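Local coordinates for uncharacterized protein (Nitrosospira multiformis, PDB 3P51) that is of unknown function but, as a member of the Bet v 1-like polyketide cyclase and lipid transport family, probably binds a hydrophobic ligand, at residues P13-I21 / L95-T106. Residues are numbered along the deposited sequence; the frame is centred on the assembly and turned at random.
Sequences PVERVWSRI and LHLLPVTIDDTT
Leu97 points from strand 88-100 toward helix 14-21, where it meets Val14, Val17, Trp18 and Ile21. The fold is the Bet v 1-like helix-grip type, and here the short helix lies nearly antiparallel to the strand segment 95-100 (163°) and covers one end of the curved sheet. Leu97 CB meets Val14 CG2 at 4.1 Å. Its CG faces Ile21 CD1 at 3.9 Å, tip to tip. Leu97 CD1 reaches the helix backbone, 3.5 Å from Trp18 N, and lies at the edge of the indole, near the ring plane, by CE3. Leu97 CD2 packs against both Ile21 CD1 and Val17 CG1. Chi1 of -58° sets Leu97 CG anti to the carbonyl carbon; with chi2 at -175°, both methyls meet the helix. Trp18 NE1 is held by Glu67.

At the start of the helix, Val14 CG1 lies beside Pro99 CB. Thr106 OG1 sits close to Val14 CA and Val17 CG2, and its hydrogen bond goes to Ala12 O. Just before Thr106, Asp104 and Thr105 form a G1 beta bulge opposite Val100 that closes the hairpin, whose strand end and turn also meet a second subunit. Asp104 OD2 approaches Pro13 CB at 3.4 Å. One water accepts from Val14 N (2.9 Å) and donates to Asp104 OD2 and Thr105 O, while a second water bridges Asp104 OD2 to Glu15 OE1.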
# COMPACT_ATOMS: atom_id res chain seq x y z
N PRO A 13 16.45 -18.65 2.50
CA PRO A 13 16.30 -17.53 1.57
C PRO A 13 14.85 -17.38 1.13
O PRO A 13 14.11 -18.36 1.11
CB PRO A 13 17.22 -17.90 0.40
CG PRO A 13 17.51 -19.35 0.54
CD PRO A 13 17.33 -19.71 1.99
N VAL A 14 14.46 -16.16 0.80
CA VAL A 14 13.06 -15.86 0.53
C VAL A 14 12.52 -16.65 -0.66
O VAL A 14 11.35 -17.04 -0.66
CB VAL A 14 12.83 -14.34 0.33
CG1 VAL A 14 13.44 -13.88 -0.99
CG2 VAL A 14 11.34 -13.99 0.41
N GLU A 15 13.36 -16.90 -1.67
CA GLU A 15 12.94 -17.67 -2.84
C GLU A 15 12.53 -19.09 -2.45
O GLU A 15 11.60 -19.66 -3.02
CB GLU A 15 14.06 -17.76 -3.87
CG GLU A 15 14.42 -16.44 -4.57
CD GLU A 15 15.35 -15.56 -3.74
OE1 GLU A 15 15.92 -16.06 -2.74
OE2 GLU A 15 15.51 -14.37 -4.11
N ARG A 16 13.23 -19.66 -1.48
CA ARG A 16 12.92 -21.01 -1.01
C ARG A 16 11.64 -21.04 -0.19
O ARG A 16 10.79 -21.93 -0.34
CB ARG A 16 14.09 -21.54 -0.19
CG ARG A 16 14.02 -23.01 0.14
CD ARG A 16 15.41 -23.61 0.11
NE ARG A 16 15.43 -24.97 0.65
CZ ARG A 16 15.75 -25.26 1.90
NH1 ARG A 16 16.08 -24.30 2.75
NH2 ARG A 16 15.75 -26.53 2.31
N VAL A 17 11.50 -20.07 0.71
CA VAL A 17 10.29 -20.01 1.52
C VAL A 17 9.08 -19.79 0.63
O VAL A 17 8.06 -20.47 0.77
CB VAL A 17 10.34 -18.91 2.59
CG1 VAL A 17 9.08 -18.96 3.42
CG2 VAL A 17 11.57 -19.09 3.48
N TRP A 18 9.18 -18.86 -0.31
CA TRP A 18 8.07 -18.60 -1.23
C TRP A 18 7.73 -19.86 -2.02
O TRP A 18 6.56 -20.22 -2.14
CB TRP A 18 8.40 -17.43 -2.17
CG TRP A 18 7.25 -17.03 -3.09
CD1 TRP A 18 7.27 -17.01 -4.47
CD2 TRP A 18 5.93 -16.61 -2.71
NE1 TRP A 18 6.05 -16.60 -4.95
CE2 TRP A 18 5.22 -16.34 -3.90
CE3 TRP A 18 5.29 -16.43 -1.48
CZ2 TRP A 18 3.88 -15.91 -3.90
CZ3 TRP A 18 3.95 -16.00 -1.47
CH2 TRP A 18 3.27 -15.74 -2.68
N SER A 19 8.74 -20.53 -2.55
CA SER A 19 8.50 -21.72 -3.35
C SER A 19 7.65 -22.73 -2.58
O SER A 19 6.85 -23.47 -3.16
CB SER A 19 9.82 -22.35 -3.80
OG SER A 19 9.58 -23.64 -4.34
N ARG A 20 7.84 -22.76 -1.27
CA ARG A 20 7.15 -23.71 -0.41
C ARG A 20 5.69 -23.32 -0.12
O ARG A 20 4.82 -24.20 -0.07
CB ARG A 20 7.93 -23.87 0.90
CG ARG A 20 7.35 -24.92 1.86
CD ARG A 20 7.58 -26.33 1.35
NE ARG A 20 7.32 -27.34 2.38
CZ ARG A 20 6.31 -28.20 2.38
NH1 ARG A 20 5.44 -28.20 1.38
NH2 ARG A 20 6.18 -29.08 3.37
N ILE A 21 5.41 -22.03 0.07
CA ILE A 21 4.08 -21.60 0.53
C ILE A 21 3.20 -20.97 -0.55
O ILE A 21 2.06 -20.63 -0.30
CB ILE A 21 4.18 -20.57 1.66
CG1 ILE A 21 4.83 -19.28 1.16
CG2 ILE A 21 4.96 -21.15 2.84
CD1 ILE A 21 4.45 -18.06 1.95
N LEU A 95 -1.11 -13.12 4.07
CA LEU A 95 0.17 -13.77 4.33
C LEU A 95 1.25 -13.25 3.38
O LEU A 95 1.08 -13.28 2.16
CB LEU A 95 0.04 -15.28 4.16
CG LEU A 95 1.31 -16.12 4.13
CD1 LEU A 95 2.05 -16.00 5.46
CD2 LEU A 95 0.95 -17.57 3.84
N HIS A 96 2.36 -12.79 3.92
CA HIS A 96 3.30 -12.00 3.12
C HIS A 96 4.75 -12.22 3.57
O HIS A 96 5.02 -12.32 4.77
CB HIS A 96 2.88 -10.55 3.26
CG HIS A 96 3.85 -9.56 2.67
ND1 HIS A 96 4.26 -9.62 1.36
CD2 HIS A 96 4.43 -8.47 3.20
CE1 HIS A 96 5.08 -8.61 1.12
NE2 HIS A 96 5.20 -7.89 2.22
N LEU A 97 5.66 -12.33 2.60
CA LEU A 97 7.07 -12.56 2.87
C LEU A 97 7.91 -11.35 2.51
O LEU A 97 7.60 -10.64 1.56
CB LEU A 97 7.60 -13.73 2.04
CG LEU A 97 6.96 -15.10 2.15
CD1 LEU A 97 7.76 -16.08 1.31
CD2 LEU A 97 6.93 -15.53 3.57
N LEU A 98 8.98 -11.12 3.26
CA LEU A 98 9.99 -10.14 2.89
C LEU A 98 11.37 -10.74 3.12
O LEU A 98 11.55 -11.55 4.04
CB LEU A 98 9.86 -8.86 3.72
CG LEU A 98 8.61 -8.02 3.42
CD1 LEU A 98 8.33 -7.02 4.54
CD2 LEU A 98 8.75 -7.33 2.07
N PRO A 99 12.34 -10.36 2.28
CA PRO A 99 13.70 -10.85 2.53
C PRO A 99 14.36 -10.07 3.65
O PRO A 99 14.13 -8.87 3.80
CB PRO A 99 14.43 -10.58 1.21
CG PRO A 99 13.71 -9.44 0.59
CD PRO A 99 12.26 -9.51 1.08
N VAL A 100 15.16 -10.78 4.44
CA VAL A 100 16.06 -10.18 5.40
C VAL A 100 17.43 -10.25 4.73
O VAL A 100 18.11 -11.27 4.78
CB VAL A 100 16.08 -10.98 6.73
CG1 VAL A 100 17.05 -10.37 7.71
CG2 VAL A 100 14.66 -11.07 7.36
N THR A 101 17.82 -9.17 4.05
CA THR A 101 18.92 -9.25 3.11
C THR A 101 20.30 -9.47 3.72
O THR A 101 21.17 -10.08 3.09
CB THR A 101 18.98 -8.01 2.20
OG1 THR A 101 19.28 -6.85 2.98
CG2 THR A 101 17.64 -7.82 1.47
N ILE A 102 20.53 -8.97 4.93
CA ILE A 102 21.89 -9.01 5.48
C ILE A 102 22.40 -10.45 5.62
O ILE A 102 23.57 -10.73 5.38
CB ILE A 102 22.00 -8.26 6.81
CG1 ILE A 102 23.46 -8.22 7.27
CG2 ILE A 102 21.14 -8.92 7.86
CD1 ILE A 102 24.40 -7.58 6.26
N ASP A 103 21.51 -11.37 5.97
CA ASP A 103 21.91 -12.78 6.10
C ASP A 103 21.06 -13.71 5.25
O ASP A 103 21.09 -14.93 5.42
CB ASP A 103 21.86 -13.22 7.56
CG ASP A 103 20.49 -13.06 8.16
OD1 ASP A 103 19.57 -12.67 7.42
OD2 ASP A 103 20.33 -13.33 9.37
N ASP A 104 20.31 -13.14 4.32
CA ASP A 104 19.59 -13.95 3.34
C ASP A 104 18.58 -14.86 4.02
O ASP A 104 18.47 -16.04 3.68
CB ASP A 104 20.60 -14.78 2.53
CG ASP A 104 20.00 -15.33 1.24
OD1 ASP A 104 20.66 -16.17 0.59
OD2 ASP A 104 18.87 -14.93 0.89
N THR A 105 17.85 -14.32 4.98
CA THR A 105 16.77 -15.06 5.61
C THR A 105 15.43 -14.47 5.19
O THR A 105 15.36 -13.64 4.27
CB THR A 105 16.93 -15.12 7.14
OG1 THR A 105 17.01 -13.79 7.67
CG2 THR A 105 18.22 -15.84 7.50
N THR A 106 14.36 -14.90 5.84
CA THR A 106 13.00 -14.51 5.45
C THR A 106 12.17 -14.05 6.64
O THR A 106 12.10 -14.73 7.65
CB THR A 106 12.26 -15.67 4.76
OG1 THR A 106 12.98 -16.06 3.59
CG2 THR A 106 10.87 -15.25 4.36
O HOH W 1 16.19 -13.92 1.62
O HOH W 2 17.97 -14.55 -1.76